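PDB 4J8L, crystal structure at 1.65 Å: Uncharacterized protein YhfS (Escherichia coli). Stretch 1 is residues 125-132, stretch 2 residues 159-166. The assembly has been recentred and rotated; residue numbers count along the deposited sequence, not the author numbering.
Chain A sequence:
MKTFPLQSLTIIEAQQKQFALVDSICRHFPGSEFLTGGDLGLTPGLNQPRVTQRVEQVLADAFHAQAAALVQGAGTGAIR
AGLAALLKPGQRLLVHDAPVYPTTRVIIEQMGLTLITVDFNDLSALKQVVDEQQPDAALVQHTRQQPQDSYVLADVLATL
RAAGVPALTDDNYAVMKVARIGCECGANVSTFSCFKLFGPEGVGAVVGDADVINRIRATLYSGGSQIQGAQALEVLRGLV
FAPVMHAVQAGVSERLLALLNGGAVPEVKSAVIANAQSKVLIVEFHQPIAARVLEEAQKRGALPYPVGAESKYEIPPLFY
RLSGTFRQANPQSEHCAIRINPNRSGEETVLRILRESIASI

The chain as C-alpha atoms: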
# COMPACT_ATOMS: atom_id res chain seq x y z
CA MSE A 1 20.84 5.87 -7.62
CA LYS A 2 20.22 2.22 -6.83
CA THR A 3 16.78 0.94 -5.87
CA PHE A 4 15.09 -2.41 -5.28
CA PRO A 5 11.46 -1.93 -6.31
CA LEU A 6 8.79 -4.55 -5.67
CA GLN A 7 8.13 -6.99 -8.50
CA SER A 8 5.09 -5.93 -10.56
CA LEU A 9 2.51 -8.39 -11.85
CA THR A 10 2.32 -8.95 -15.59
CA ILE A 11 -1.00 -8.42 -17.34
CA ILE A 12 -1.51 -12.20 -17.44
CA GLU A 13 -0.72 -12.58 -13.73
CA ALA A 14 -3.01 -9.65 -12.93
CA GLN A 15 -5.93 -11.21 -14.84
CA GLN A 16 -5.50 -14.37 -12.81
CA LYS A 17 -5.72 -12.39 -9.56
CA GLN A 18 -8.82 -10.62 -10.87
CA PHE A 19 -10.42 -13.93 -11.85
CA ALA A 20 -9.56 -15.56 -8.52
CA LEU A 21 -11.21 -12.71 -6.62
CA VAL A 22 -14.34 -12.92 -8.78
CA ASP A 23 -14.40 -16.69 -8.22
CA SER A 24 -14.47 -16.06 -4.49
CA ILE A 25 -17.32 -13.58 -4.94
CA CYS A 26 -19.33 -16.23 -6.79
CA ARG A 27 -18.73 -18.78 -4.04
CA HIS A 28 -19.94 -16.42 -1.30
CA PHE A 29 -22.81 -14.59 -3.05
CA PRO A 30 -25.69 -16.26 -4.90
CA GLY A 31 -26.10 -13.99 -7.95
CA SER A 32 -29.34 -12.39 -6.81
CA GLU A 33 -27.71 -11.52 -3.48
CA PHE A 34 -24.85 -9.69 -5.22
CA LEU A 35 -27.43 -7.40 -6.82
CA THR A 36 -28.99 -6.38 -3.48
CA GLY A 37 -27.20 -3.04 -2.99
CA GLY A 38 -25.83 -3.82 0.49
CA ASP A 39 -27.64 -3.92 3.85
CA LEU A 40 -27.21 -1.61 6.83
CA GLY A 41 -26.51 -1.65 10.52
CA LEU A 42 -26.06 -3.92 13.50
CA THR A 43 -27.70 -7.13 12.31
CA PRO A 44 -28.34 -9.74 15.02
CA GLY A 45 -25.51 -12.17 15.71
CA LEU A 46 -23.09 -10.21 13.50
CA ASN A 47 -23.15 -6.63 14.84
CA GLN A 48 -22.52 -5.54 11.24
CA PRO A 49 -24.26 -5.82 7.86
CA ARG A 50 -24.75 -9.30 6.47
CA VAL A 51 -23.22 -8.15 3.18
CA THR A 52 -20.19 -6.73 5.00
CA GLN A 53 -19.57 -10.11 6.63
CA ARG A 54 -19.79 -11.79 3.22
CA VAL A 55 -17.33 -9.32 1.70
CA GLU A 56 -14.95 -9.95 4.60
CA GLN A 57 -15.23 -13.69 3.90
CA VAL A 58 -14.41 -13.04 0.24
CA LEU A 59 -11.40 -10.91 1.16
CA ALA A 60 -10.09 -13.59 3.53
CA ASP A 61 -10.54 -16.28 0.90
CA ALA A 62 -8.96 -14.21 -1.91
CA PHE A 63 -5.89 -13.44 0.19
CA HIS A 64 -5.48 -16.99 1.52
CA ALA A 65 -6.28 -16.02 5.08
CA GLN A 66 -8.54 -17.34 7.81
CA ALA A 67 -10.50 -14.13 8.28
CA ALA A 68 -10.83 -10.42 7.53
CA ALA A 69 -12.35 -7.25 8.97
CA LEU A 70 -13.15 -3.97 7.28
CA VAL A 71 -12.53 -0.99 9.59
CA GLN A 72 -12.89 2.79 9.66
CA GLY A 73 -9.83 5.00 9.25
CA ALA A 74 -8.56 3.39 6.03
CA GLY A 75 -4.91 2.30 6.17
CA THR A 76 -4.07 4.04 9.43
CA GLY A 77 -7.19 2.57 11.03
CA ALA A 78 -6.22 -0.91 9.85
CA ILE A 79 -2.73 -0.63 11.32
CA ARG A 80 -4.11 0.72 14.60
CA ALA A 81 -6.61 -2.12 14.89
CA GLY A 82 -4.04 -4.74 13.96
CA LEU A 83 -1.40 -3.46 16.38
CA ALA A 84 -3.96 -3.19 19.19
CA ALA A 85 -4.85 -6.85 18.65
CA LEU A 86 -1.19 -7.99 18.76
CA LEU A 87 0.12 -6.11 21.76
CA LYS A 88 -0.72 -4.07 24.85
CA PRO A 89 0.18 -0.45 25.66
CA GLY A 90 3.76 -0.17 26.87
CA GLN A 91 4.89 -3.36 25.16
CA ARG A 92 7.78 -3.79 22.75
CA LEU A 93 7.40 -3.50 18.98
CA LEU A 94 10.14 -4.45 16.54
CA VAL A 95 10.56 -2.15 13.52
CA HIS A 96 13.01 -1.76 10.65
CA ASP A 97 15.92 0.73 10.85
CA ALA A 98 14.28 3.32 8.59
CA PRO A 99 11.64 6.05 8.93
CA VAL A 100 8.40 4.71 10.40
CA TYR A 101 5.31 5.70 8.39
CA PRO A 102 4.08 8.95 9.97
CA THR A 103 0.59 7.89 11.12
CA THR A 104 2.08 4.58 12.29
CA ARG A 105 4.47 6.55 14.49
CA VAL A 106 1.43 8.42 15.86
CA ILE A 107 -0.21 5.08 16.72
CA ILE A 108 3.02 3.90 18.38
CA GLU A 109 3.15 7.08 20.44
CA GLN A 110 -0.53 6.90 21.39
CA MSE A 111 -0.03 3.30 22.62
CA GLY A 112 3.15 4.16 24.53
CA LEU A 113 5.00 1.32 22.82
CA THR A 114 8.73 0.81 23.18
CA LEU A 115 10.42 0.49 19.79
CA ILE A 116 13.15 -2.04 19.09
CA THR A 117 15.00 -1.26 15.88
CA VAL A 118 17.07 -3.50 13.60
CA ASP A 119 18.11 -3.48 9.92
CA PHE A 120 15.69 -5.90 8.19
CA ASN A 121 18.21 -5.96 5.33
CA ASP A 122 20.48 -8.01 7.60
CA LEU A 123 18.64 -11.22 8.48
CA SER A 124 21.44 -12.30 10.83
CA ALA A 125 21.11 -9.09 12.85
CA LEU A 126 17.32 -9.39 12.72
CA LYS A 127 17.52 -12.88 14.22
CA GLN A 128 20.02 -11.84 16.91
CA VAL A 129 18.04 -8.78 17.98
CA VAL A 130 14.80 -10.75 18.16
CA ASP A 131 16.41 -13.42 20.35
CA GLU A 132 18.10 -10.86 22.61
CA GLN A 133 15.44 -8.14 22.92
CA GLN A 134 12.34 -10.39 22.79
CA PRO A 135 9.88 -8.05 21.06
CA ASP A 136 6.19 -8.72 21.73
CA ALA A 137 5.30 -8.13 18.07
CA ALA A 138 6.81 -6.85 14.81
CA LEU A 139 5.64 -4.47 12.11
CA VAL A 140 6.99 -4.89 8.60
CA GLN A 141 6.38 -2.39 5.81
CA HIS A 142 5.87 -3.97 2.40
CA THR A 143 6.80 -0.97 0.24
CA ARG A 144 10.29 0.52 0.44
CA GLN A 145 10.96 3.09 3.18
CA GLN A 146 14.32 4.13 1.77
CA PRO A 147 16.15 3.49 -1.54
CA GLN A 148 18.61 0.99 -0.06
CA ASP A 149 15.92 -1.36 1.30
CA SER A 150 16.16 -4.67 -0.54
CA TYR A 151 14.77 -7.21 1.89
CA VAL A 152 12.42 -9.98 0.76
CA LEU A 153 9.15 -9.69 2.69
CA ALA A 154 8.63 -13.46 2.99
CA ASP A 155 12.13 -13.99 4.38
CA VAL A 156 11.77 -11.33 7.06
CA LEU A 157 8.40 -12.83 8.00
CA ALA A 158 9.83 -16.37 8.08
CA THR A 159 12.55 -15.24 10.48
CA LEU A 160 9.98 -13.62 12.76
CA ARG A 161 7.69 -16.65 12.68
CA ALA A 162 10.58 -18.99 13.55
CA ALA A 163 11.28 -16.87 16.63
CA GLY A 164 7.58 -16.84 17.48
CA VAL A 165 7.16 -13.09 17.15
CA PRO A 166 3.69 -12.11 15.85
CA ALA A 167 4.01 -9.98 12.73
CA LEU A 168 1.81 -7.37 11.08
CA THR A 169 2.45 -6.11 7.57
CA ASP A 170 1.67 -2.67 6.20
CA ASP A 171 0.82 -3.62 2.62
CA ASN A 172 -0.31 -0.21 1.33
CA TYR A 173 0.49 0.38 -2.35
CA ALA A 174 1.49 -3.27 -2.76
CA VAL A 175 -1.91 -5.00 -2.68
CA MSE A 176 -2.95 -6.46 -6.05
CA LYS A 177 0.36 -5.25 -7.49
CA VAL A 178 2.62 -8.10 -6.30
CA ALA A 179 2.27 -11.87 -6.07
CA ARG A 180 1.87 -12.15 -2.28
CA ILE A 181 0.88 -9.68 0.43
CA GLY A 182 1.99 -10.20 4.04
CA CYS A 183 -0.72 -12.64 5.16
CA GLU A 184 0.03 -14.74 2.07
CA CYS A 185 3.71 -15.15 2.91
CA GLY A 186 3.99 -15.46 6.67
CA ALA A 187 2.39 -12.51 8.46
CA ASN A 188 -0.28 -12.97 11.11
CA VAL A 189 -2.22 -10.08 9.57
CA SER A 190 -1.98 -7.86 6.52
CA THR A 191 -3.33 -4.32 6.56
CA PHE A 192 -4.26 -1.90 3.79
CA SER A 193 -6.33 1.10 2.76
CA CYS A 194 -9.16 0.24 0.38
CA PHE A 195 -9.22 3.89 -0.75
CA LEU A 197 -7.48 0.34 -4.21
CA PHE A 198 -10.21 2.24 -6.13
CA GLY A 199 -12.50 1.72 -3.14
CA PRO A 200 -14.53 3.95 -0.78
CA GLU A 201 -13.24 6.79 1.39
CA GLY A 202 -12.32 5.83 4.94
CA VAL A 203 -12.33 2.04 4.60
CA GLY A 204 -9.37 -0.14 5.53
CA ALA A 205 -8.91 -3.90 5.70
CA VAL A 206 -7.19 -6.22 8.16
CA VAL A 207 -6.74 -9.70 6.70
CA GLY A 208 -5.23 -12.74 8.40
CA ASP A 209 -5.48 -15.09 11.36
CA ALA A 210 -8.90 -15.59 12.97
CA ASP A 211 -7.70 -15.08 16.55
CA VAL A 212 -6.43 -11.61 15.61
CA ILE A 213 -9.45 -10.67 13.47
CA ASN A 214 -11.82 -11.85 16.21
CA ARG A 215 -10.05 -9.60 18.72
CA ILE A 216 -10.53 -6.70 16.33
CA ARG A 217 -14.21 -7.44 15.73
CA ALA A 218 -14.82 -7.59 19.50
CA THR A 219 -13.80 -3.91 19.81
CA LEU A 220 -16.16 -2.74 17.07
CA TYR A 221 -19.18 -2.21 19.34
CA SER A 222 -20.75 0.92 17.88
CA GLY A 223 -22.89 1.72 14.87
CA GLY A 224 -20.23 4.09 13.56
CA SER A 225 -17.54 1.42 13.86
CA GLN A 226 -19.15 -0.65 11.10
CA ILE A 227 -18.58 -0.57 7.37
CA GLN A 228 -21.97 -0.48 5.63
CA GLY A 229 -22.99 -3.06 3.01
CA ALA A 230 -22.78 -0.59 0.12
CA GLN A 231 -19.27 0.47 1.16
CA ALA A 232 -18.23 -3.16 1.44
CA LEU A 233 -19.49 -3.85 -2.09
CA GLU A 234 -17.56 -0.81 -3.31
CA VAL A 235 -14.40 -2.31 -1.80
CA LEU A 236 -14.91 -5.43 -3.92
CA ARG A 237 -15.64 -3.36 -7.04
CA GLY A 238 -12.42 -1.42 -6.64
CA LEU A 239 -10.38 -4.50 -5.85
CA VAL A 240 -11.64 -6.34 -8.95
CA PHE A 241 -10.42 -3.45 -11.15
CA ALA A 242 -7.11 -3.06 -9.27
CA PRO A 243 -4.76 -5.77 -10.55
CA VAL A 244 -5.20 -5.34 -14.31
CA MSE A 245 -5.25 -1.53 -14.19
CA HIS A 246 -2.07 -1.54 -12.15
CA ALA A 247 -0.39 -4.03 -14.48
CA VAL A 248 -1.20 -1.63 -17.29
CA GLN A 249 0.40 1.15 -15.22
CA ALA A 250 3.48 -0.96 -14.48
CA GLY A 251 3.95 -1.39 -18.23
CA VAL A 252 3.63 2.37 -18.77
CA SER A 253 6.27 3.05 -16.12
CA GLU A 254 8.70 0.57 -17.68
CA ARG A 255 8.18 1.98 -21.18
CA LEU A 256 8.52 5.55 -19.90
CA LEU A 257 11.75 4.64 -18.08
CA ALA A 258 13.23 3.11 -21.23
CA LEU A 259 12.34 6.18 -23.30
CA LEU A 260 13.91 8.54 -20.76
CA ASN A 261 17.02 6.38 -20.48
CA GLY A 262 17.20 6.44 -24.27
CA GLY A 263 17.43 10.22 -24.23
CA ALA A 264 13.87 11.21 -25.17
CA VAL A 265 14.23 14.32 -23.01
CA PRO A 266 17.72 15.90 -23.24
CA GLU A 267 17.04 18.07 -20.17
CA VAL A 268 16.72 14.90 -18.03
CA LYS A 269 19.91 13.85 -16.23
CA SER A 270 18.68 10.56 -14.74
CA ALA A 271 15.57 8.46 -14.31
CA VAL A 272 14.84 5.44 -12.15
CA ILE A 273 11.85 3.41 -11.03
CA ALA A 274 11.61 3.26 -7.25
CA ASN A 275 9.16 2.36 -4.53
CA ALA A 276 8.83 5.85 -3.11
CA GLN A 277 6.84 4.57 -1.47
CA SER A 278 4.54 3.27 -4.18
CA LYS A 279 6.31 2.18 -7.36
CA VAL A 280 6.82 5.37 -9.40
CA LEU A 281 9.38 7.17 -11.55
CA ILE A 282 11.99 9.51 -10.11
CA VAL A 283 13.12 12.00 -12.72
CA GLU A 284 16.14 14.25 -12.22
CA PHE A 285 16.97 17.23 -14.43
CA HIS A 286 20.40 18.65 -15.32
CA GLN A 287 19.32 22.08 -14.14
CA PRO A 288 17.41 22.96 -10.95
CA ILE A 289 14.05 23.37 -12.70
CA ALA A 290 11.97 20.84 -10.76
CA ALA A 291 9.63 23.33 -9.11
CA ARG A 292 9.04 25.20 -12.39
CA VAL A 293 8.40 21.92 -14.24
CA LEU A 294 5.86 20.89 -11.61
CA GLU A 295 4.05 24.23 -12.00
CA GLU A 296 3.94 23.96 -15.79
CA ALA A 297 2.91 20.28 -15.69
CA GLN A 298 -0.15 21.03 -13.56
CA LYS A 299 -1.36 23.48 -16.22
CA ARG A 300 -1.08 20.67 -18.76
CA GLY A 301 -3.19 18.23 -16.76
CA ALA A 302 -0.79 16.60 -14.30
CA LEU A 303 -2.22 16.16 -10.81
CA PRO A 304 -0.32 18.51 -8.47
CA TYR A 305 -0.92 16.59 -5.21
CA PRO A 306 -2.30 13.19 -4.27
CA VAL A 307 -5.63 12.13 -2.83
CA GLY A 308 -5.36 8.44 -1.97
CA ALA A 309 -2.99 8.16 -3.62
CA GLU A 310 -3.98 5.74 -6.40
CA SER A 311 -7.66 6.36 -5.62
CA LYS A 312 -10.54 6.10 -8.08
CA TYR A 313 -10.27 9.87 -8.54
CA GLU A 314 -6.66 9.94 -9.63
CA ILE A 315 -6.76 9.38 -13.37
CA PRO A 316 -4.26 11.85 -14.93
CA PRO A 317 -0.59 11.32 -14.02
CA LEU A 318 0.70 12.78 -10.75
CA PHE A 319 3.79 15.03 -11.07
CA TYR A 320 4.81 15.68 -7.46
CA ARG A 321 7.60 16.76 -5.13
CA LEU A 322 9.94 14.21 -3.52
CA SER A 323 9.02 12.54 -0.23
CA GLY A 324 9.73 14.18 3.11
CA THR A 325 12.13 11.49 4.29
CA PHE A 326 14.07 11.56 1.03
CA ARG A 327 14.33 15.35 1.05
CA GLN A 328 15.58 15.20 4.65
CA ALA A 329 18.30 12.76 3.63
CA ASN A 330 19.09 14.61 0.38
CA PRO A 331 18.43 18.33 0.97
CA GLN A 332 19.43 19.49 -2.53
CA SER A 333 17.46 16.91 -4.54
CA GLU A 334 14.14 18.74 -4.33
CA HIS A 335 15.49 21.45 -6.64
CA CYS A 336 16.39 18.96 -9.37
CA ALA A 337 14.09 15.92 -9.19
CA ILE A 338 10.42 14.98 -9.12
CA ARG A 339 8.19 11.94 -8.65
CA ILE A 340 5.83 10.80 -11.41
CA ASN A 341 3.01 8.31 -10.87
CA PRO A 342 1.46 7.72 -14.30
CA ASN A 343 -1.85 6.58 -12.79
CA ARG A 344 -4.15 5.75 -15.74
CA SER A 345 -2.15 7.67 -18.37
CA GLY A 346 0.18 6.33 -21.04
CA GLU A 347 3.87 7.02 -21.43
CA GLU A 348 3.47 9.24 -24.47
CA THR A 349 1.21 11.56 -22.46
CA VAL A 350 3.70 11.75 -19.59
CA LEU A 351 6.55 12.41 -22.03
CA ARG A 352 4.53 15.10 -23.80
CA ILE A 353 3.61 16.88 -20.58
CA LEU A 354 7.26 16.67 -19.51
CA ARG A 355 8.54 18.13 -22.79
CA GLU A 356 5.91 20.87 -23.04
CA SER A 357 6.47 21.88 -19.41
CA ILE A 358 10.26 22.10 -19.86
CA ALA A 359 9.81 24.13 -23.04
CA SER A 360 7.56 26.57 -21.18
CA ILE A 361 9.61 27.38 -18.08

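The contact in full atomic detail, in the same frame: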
# COMPACT_ATOMS: atom_id res chain seq x y z
N ALA A 125 21.32 -10.08 11.80
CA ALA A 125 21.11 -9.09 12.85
C ALA A 125 19.66 -9.14 13.34
O ALA A 125 19.40 -9.07 14.54
CB ALA A 125 21.47 -7.70 12.37
N LEU A 126 18.73 -9.25 12.39
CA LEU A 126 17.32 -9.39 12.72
C LEU A 126 17.11 -10.53 13.71
O LEU A 126 16.48 -10.36 14.75
CB LEU A 126 16.49 -9.64 11.46
CG LEU A 126 15.01 -9.99 11.67
CD1 LEU A 126 14.29 -8.86 12.39
CD2 LEU A 126 14.33 -10.28 10.33
N LYS A 127 17.67 -11.69 13.38
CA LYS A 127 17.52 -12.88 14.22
C LYS A 127 18.16 -12.69 15.60
O LYS A 127 17.59 -13.10 16.61
CB LYS A 127 18.08 -14.11 13.51
CG LYS A 127 18.10 -15.37 14.37
CD LYS A 127 18.51 -16.59 13.56
CE LYS A 127 19.11 -17.66 14.47
NZ LYS A 127 18.25 -17.97 15.65
N GLN A 128 19.34 -12.07 15.64
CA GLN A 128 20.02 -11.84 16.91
C GLN A 128 19.24 -10.88 17.80
O GLN A 128 19.06 -11.14 18.98
CB GLN A 128 21.44 -11.32 16.69
CG GLN A 128 22.17 -10.99 18.00
CD GLN A 128 23.62 -10.63 17.78
OE1 GLN A 128 24.24 -11.04 16.80
NE2 GLN A 128 24.18 -9.86 18.71
N VAL A 129 18.77 -9.78 17.21
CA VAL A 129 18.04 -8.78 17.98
C VAL A 129 16.74 -9.35 18.54
O VAL A 129 16.37 -9.09 19.68
CB VAL A 129 17.77 -7.51 17.14
CG1 VAL A 129 16.78 -6.59 17.84
CG2 VAL A 129 19.07 -6.79 16.86
N VAL A 130 16.05 -10.14 17.73
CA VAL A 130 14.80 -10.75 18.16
C VAL A 130 15.04 -11.69 19.34
O VAL A 130 14.30 -11.67 20.33
CB VAL A 130 14.10 -11.47 16.99
CG1 VAL A 130 12.99 -12.34 17.51
CG2 VAL A 130 13.55 -10.45 15.99
N ASP A 131 16.09 -12.50 19.26
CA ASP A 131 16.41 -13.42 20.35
C ASP A 131 16.82 -12.69 21.62
O ASP A 131 16.43 -13.08 22.72
CB ASP A 131 17.49 -14.42 19.91
CG ASP A 131 17.04 -15.31 18.77
OD1 ASP A 131 15.82 -15.38 18.52
OD2 ASP A 131 17.91 -15.94 18.12
N GLU A 132 17.59 -11.61 21.47
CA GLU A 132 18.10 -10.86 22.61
C GLU A 132 17.07 -9.93 23.26
O GLU A 132 16.95 -9.89 24.49
CB GLU A 132 19.33 -10.03 22.21
CG GLU A 132 20.54 -10.85 21.82
CD GLU A 132 21.78 -10.00 21.66
OE1 GLU A 132 21.73 -8.80 22.01
OE2 GLU A 132 22.81 -10.53 21.19
N THR A 159 11.65 -15.39 9.34
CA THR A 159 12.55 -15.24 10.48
C THR A 159 11.76 -14.94 11.75
O THR A 159 12.02 -15.53 12.80
CB THR A 159 13.59 -14.13 10.24
OG1 THR A 159 14.35 -14.43 9.07
CG2 THR A 159 14.55 -14.02 11.43
N LEU A 160 10.80 -14.03 11.63
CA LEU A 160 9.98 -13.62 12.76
C LEU A 160 9.12 -14.77 13.26
O LEU A 160 9.00 -14.98 14.47
CB LEU A 160 9.10 -12.44 12.37
CG LEU A 160 9.86 -11.13 12.14
CD1 LEU A 160 8.96 -10.10 11.46
CD2 LEU A 160 10.39 -10.59 13.46
N ARG A 161 8.53 -15.51 12.33
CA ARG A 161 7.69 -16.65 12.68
C ARG A 161 8.50 -17.73 13.40
O ARG A 161 8.01 -18.34 14.35
CB ARG A 161 7.01 -17.23 11.44
CG ARG A 161 6.17 -18.46 11.72
CD ARG A 161 5.28 -18.80 10.53
NE ARG A 161 4.31 -17.74 10.25
CZ ARG A 161 3.07 -17.71 10.73
NH1 ARG A 161 2.64 -18.68 11.52
NH2 ARG A 161 2.26 -16.70 10.42
N ALA A 162 9.72 -17.97 12.94
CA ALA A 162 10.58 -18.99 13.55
C ALA A 162 10.88 -18.64 15.00
O ALA A 162 10.98 -19.52 15.85
CB ALA A 162 11.88 -19.14 12.77
N ALA A 163 11.00 -17.34 15.28
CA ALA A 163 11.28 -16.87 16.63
C ALA A 163 10.00 -16.70 17.44
O ALA A 163 10.05 -16.35 18.63
CB ALA A 163 12.06 -15.58 16.58
N GLY A 164 8.86 -16.94 16.81
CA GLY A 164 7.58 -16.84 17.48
C GLY A 164 7.13 -15.43 17.78
O GLY A 164 6.39 -15.19 18.73
N VAL A 165 7.58 -14.47 16.97
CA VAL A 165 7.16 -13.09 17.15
C VAL A 165 6.03 -12.76 16.18
O VAL A 165 6.22 -12.83 14.97
CB VAL A 165 8.33 -12.12 16.89
CG1 VAL A 165 7.88 -10.67 17.00
CG2 VAL A 165 9.47 -12.40 17.87
N PRO A 166 4.84 -12.43 16.71
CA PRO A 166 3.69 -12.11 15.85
C PRO A 166 4.02 -10.93 14.95
O PRO A 166 4.64 -9.97 15.42
CB PRO A 166 2.60 -11.72 16.85
CG PRO A 166 2.99 -12.39 18.13
CD PRO A 166 4.49 -12.36 18.14

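How are the two backbones arranged? Residues 125-132 lie wholly within a helix that extends beyond the stretch at both ends, held by regular i to i+4 bonds such as V130 N to L126 O at 3.0 Å. Stretch 2 starts as helix, and G164 is the first residue to leave helical phi/psi. The chains come nearest at K127 and T159, whose CA atoms are 6.7 Å apart, and again one turn later at D131 and A163, with CA atoms 7.2 Å apart. Both chains therefore advance in the same sense along the contact.

What brings the helix of stretch 2 to a close? G164 has a positive phi of 73°, a conformation that glycine adopts readily because it has no side chain. The result is a Schellman motif: G164 N bonds to R161 O at 3.0 Å, and V165 N reaches back to L160 O at 2.9 Å. After this turn, the side chain of V165 points toward the first helix, so V165 still contributes to the packing after the turn.

Which side chains form the centre of the contact? V130 covers much of it, pointing toward stretch 2 with both methyls engaged. Its CG1 lies 3.5 Å from A163 CB and equally 3.5 Å from V165 CG2, while its CG2 sits 4.1 Å from L160 CD2. L160 leaves its backbone sideways, but its end swings nearer, and its CD2 also lies 4.4 Å from L126 CD1. These are apolar contacts, in which hydrocarbon groups, from the methyl of A163 to the branched ends of the leucines and valines, bury surface against one another.

How does a threonine fit beside these hydrocarbons? T159 presents its methyl to the first helix: CG2 is 3.9 Å from L126 CD2 and 4.1 Å from K127 CB. Its hydroxyl, OG1, is hydrogen-bonded elsewhere in the structure, so the polar group is satisfied without a partner in stretch 1.

Do the charged side chains join the two stretches? No hydrogen bond or salt bridge crosses between them, and the contact rests on packing. K127 and D131 instead pair along their own helix, where four residues of separation put them one turn apart: K127 NZ donates to D131 OD2 at 3.2 Å in a salt bridge. D131 still approaches the other stretch, with OD1 4.2 Å from A163 CB. On the same helix, Q128 NE2 donates to E132 OE2 at 2.9 Å, out of reach of stretch 2.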